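PDB 3LD3: inorganic pyrophosphatase, which probably hydrolyses inorganic pyrophosphate to two phosphate ions with the help of magnesium, working as a homohexamer. Local coordinates for residues 157-160 and 161-165; 177-180 and 181-184. All blocks are in the same frame, centred on the assembly; numbering follows the deposited sequence. Where two conformers were deposited one is given.

Contact 1: 157-160 and 161-165; sequences SHFF and SFYKK. With PO4 (phosphate ion), chain C.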
loop_
_atom_site.group_PDB
_atom_site.type_symbol
_atom_site.label_atom_id
_atom_site.label_comp_id
_atom_site.label_asym_id
_atom_site.label_seq_id
_atom_site.Cartn_x
_atom_site.Cartn_y
_atom_site.Cartn_z
ATOM N N SER A 157 15.334 18.729 -9.180
ATOM C CA SER A 157 15.308 20.158 -9.515
ATOM C C SER A 157 13.883 20.591 -9.887
ATOM O O SER A 157 13.399 21.636 -9.449
ATOM C CB SER A 157 16.254 20.482 -10.677
ATOM O OG SER A 157 17.612 20.167 -10.400
ATOM N N HIS A 158 13.226 19.777 -10.709
ATOM C CA HIS A 158 11.857 20.035 -11.146
ATOM C C HIS A 158 10.887 20.094 -9.939
ATOM O O HIS A 158 10.028 21.003 -9.827
ATOM C CB HIS A 158 11.473 18.969 -12.184
ATOM C CG HIS A 158 10.079 19.066 -12.688
ATOM N ND1 HIS A 158 8.998 18.643 -11.947
ATOM C CD2 HIS A 158 9.578 19.544 -13.855
ATOM C CE1 HIS A 158 7.891 18.839 -12.640
ATOM N NE2 HIS A 158 8.215 19.419 -13.792
ATOM N N PHE A 159 11.020 19.132 -9.027
ATOM C CA PHE A 159 10.187 19.101 -7.836
ATOM C C PHE A 159 10.252 20.431 -7.062
ATOM O O PHE A 159 9.238 21.003 -6.711
ATOM C CB PHE A 159 10.552 17.901 -6.940
ATOM C CG PHE A 159 9.768 17.836 -5.652
ATOM C CD1 PHE A 159 8.502 17.252 -5.618
ATOM C CD2 PHE A 159 10.265 18.408 -4.486
ATOM C CE1 PHE A 159 7.741 17.227 -4.428
ATOM C CE2 PHE A 159 9.515 18.386 -3.302
ATOM C CZ PHE A 159 8.265 17.787 -3.269
ATOM N N PHE A 160 11.455 20.890 -6.745
ATOM C CA PHE A 160 11.575 22.096 -5.946
ATOM C C PHE A 160 11.180 23.336 -6.757
ATOM O O PHE A 160 10.646 24.297 -6.189
ATOM C CB PHE A 160 12.976 22.193 -5.332
ATOM C CG PHE A 160 13.164 21.214 -4.199
ATOM C CD1 PHE A 160 12.497 21.424 -3.002
ATOM C CD2 PHE A 160 13.872 20.045 -4.383
ATOM C CE1 PHE A 160 12.587 20.495 -1.962
ATOM C CE2 PHE A 160 13.979 19.129 -3.356
ATOM C CZ PHE A 160 13.354 19.366 -2.143
ATOM N N SER A 161 11.358 23.260 -8.074
ATOM C CA SER A 161 10.971 24.365 -8.966
ATOM C C SER A 161 9.464 24.589 -8.999
ATOM O O SER A 161 9.014 25.739 -9.176
ATOM C CB SER A 161 11.489 24.138 -10.392
ATOM O OG SER A 161 12.886 24.309 -10.490
ATOM N N PHE A 162 8.667 23.522 -8.813
ATOM C CA PHE A 162 7.237 23.592 -9.129
ATOM C C PHE A 162 6.275 23.215 -8.009
ATOM O O PHE A 162 5.078 23.549 -8.069
ATOM C CB PHE A 162 6.931 22.798 -10.417
ATOM C CG PHE A 162 7.668 23.308 -11.625
ATOM C CD1 PHE A 162 7.467 24.614 -12.078
ATOM C CD2 PHE A 162 8.582 22.513 -12.306
ATOM C CE1 PHE A 162 8.177 25.091 -13.162
ATOM C CE2 PHE A 162 9.293 22.987 -13.401
ATOM C CZ PHE A 162 9.094 24.278 -13.827
ATOM N N TYR A 163 6.760 22.537 -6.971
ATOM C CA TYR A 163 5.848 22.048 -5.936
ATOM C C TYR A 163 5.145 23.104 -5.116
ATOM O O TYR A 163 4.099 22.825 -4.528
ATOM C CB TYR A 163 6.505 21.027 -5.003
ATOM C CG TYR A 163 7.357 21.528 -3.869
ATOM C CD1 TYR A 163 7.153 21.066 -2.576
ATOM C CD2 TYR A 163 8.373 22.448 -4.075
ATOM C CE1 TYR A 163 7.996 21.471 -1.524
ATOM C CE2 TYR A 163 9.191 22.869 -3.034
ATOM C CZ TYR A 163 8.996 22.359 -1.766
ATOM O OH TYR A 163 9.849 22.748 -0.742
ATOM N N LYS A 164 5.722 24.313 -5.087
ATOM C CA LYS A 164 5.155 25.436 -4.358
ATOM C C LYS A 164 4.440 26.452 -5.267
ATOM O O LYS A 164 3.998 27.492 -4.779
ATOM C CB LYS A 164 6.252 26.177 -3.578
ATOM C CG LYS A 164 6.637 25.505 -2.267
ATOM C CD LYS A 164 7.916 26.137 -1.681
ATOM C CE LYS A 164 8.120 25.728 -0.242
ATOM N NZ LYS A 164 9.403 26.238 0.319
ATOM N N LYS A 165 4.258 26.131 -6.548
ATOM C CA LYS A 165 3.688 27.094 -7.490
ATOM C C LYS A 165 2.282 27.543 -7.136
ATOM O O LYS A 165 1.860 28.625 -7.560
ATOM C CB LYS A 165 3.692 26.529 -8.912
ATOM C CG LYS A 165 5.011 26.635 -9.610
ATOM C CD LYS A 165 5.304 28.053 -10.109
ATOM C CE LYS A 165 6.739 28.164 -10.516
ATOM N NZ LYS A 165 7.097 29.511 -11.069
HETATM P P PO4 C . 9.367 23.562 2.961
HETATM O O1 PO4 C . 10.034 24.855 2.564
HETATM O O2 PO4 C . 8.105 23.825 3.763
HETATM O O3 PO4 C . 8.964 22.768 1.734
HETATM O O4 PO4 C . 10.368 22.746 3.780
HETATM O O HOH W 1 8.016 25.550 -6.249
#

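Contact 2: 177-180 and 181-184; sequences WQDA and ASAK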
loop_
_atom_site.group_PDB
_atom_site.type_symbol
_atom_site.label_atom_id
_atom_site.label_comp_id
_atom_site.label_asym_id
_atom_site.label_seq_id
_atom_site.Cartn_x
_atom_site.Cartn_y
_atom_site.Cartn_z
ATOM N N TRP A 177 23.594 21.950 -9.069
ATOM C CA TRP A 177 24.132 20.915 -8.195
ATOM C C TRP A 177 25.597 21.221 -7.891
ATOM O O TRP A 177 26.345 21.709 -8.775
ATOM C CB TRP A 177 24.041 19.561 -8.893
ATOM C CG TRP A 177 22.647 19.015 -8.946
ATOM C CD1 TRP A 177 21.772 19.063 -9.990
ATOM C CD2 TRP A 177 21.995 18.291 -7.903
ATOM N NE1 TRP A 177 20.596 18.441 -9.653
ATOM C CE2 TRP A 177 20.700 17.951 -8.377
ATOM C CE3 TRP A 177 22.367 17.905 -6.619
ATOM C CZ2 TRP A 177 19.786 17.259 -7.605
ATOM C CZ3 TRP A 177 21.448 17.207 -5.844
ATOM C CH2 TRP A 177 20.179 16.876 -6.357
ATOM N N GLN A 178 26.006 20.962 -6.656
ATOM C CA GLN A 178 27.429 20.939 -6.275
ATOM C C GLN A 178 27.761 19.585 -5.692
ATOM O O GLN A 178 26.853 18.834 -5.289
ATOM C CB GLN A 178 27.722 22.047 -5.288
ATOM C CG GLN A 178 27.294 23.409 -5.835
ATOM C CD GLN A 178 27.689 24.562 -4.945
ATOM O OE1 GLN A 178 27.935 24.395 -3.748
ATOM N NE2 GLN A 178 27.737 25.755 -5.529
ATOM N N ASP A 179 29.054 19.282 -5.663
ATOM C CA ASP A 179 29.542 17.919 -5.453
ATOM C C ASP A 179 29.513 17.528 -3.970
ATOM O O ASP A 179 29.141 18.326 -3.097
ATOM C CB ASP A 179 30.936 17.714 -6.081
ATOM C CG ASP A 179 32.006 18.614 -5.485
ATOM O OD1 ASP A 179 31.799 19.229 -4.409
ATOM O OD2 ASP A 179 33.115 18.679 -6.091
ATOM N N ALA A 180 29.881 16.289 -3.690
ATOM C CA ALA A 180 29.870 15.790 -2.308
ATOM C C ALA A 180 30.735 16.637 -1.358
ATOM O O ALA A 180 30.341 16.929 -0.224
ATOM C CB ALA A 180 30.291 14.331 -2.268
ATOM N N ALA A 181 31.928 17.034 -1.820
ATOM C CA ALA A 181 32.801 17.902 -1.050
ATOM C C ALA A 181 32.134 19.198 -0.602
ATOM O O ALA A 181 32.289 19.625 0.559
ATOM C CB ALA A 181 34.101 18.223 -1.889
ATOM N N SER A 182 31.412 19.830 -1.528
ATOM C CA SER A 182 30.678 21.063 -1.238
ATOM C C SER A 182 29.575 20.815 -0.223
ATOM O O SER A 182 29.407 21.593 0.702
ATOM C CB SER A 182 30.071 21.649 -2.508
ATOM O OG SER A 182 31.072 22.041 -3.417
ATOM N N ALA A 183 28.821 19.732 -0.413
ATOM C CA ALA A 183 27.762 19.349 0.549
ATOM C C ALA A 183 28.348 19.128 1.949
ATOM O O ALA A 183 27.809 19.618 2.950
ATOM C CB ALA A 183 27.039 18.107 0.057
ATOM N N LYS A 184 29.488 18.438 2.026
ATOM C CA LYS A 184 30.122 18.244 3.316
ATOM C C LYS A 184 30.557 19.569 3.969
ATOM O O LYS A 184 30.440 19.720 5.179
ATOM C CB LYS A 184 31.275 17.203 3.223
ATOM C CG LYS A 184 30.732 15.821 2.857
ATOM C CD LYS A 184 31.745 14.669 2.854
ATOM C CE LYS A 184 32.545 14.637 1.653
ATOM N NZ LYS A 184 33.592 13.527 1.555
HETATM O O HOH W 2 33.673 21.141 -4.114
#

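Contact 1: 157-160 and 161-165
Tyr163 lays its ring against that of Phe159 in an offset stack, centroids 4.5 Å apart and planes 29° from parallel, with Phe159 CZ 3.5 Å from Tyr163 CD1. Its CG lies between its own backbone N and carbonyl carbon (chi1 82°), which turns the ring back over the end of the helix while its CB sits over the Phe159 face as a CH-pi contact. Phe160 meets the tyrosine differently: the edge of Phe160 is turned toward the face of Tyr163 in an offset edge-to-face pair, the planes almost perpendicular, with Phe160 CD1 3.6 Å from Tyr163 CE2. The three rings form an aromatic cluster, and Tyr73 adds another ring beside Phe159. This is the C-terminal end of helix 150-162, where the Tyr163 N to Phe159 O bond overlaps a type I turn running from Phe162 to Lys165; a water joins Phe160 O to Lys164 N. The turn delivers two side chains to a phosphate ion: Tyr163 OH donates to O3 of the phosphate at 2.6 Å, and Lys164 NZ, at the end of an extended chain, to its O1 at 2.7 Å and also forms a salt bridge with Glu120. Arg65 and Lys121 also hold this anion, which probably comes from the crystallisation liquor; its place is consistent with the substrate-binding role predicted for Tyr163 and Arg65. Just upstream, Ser161 OG and Ser161 N both donate to Ser157 O, reaching it from opposite faces of the carbonyl plane. His158, its CG anti to the backbone N (chi1 178°), receives the edge of Phe162 on its face, with Phe162 CD2 over the ring centre and 3.5 Å from His158 NE2. That nitrogen is hydrogen-bonded to Phe162 O of the second subunit, whose Phe162 ring also stacks on the one here.

Contact 2: 177-180 and 181-184
Asp179 OD1 accepts the backbone N-H of Ser182 at 3.0 Å, the N-cap bond that starts helix 180-195. The bond is fairly straight (158° at the hydrogen) and meets OD1 nearly along its C-O axis. Asp179 can reach because its CG is tucked between its own N and carbonyl carbon, chi1 62°, which swings the carboxylate forward over the first turn. A water sits at the same corner, donating to Asp179 OD1 at 2.7 Å; in the conformer given it also hydrogen-bonds Ser182 OG at 2.8 Å, a link that is doubtful because Ser182 has two. Ser182 CB, for its part, packs 3.7 Å from Gln178 CB, so Gln178 of strand 172-179 touches the helix that follows. The backbone takes over directly: Ala183 N donates to Asp179 O at 3.0 Å and Lys184 N to Ala180 O at 2.8 Å. The aliphatic part of Lys184 runs past that carbonyl, its CG 3.3 Å from Ala180 O, and a bend at chi3 (-80°) precedes the amine, which forms a salt bridge with Glu35. Further out, Asn144 OD1 accepts from Ala180 N at the start of the helix, while backbone bonds from Gln178 to Val114 of strand 106-119 hold the strand side. A carboxylate here satisfies an N-H of the first turn and probably interacts favourably with the positive end of the helix dipole.

In the fold
Contacts 1 and 2 are both local junctions, at the two ends of the segment linking helix 150-162 to the C-terminal helix: 157-165 closes one helix, and 177-184 opens the other directly from strand 172-179. Contact 1 is the more buried, relying on aromatic rings, and it also reaches a phosphate ion and a second subunit. Contact 2 is nearer the surface, meets no other chain of the assembly and depends on polar capping and small side chains. Their centres are about 21 Å apart, yet they touch where, in the conformer given, Ser157 packs on Trp177. Strand 172-179 serves both, as Val174 lies against Phe160 and Ser161.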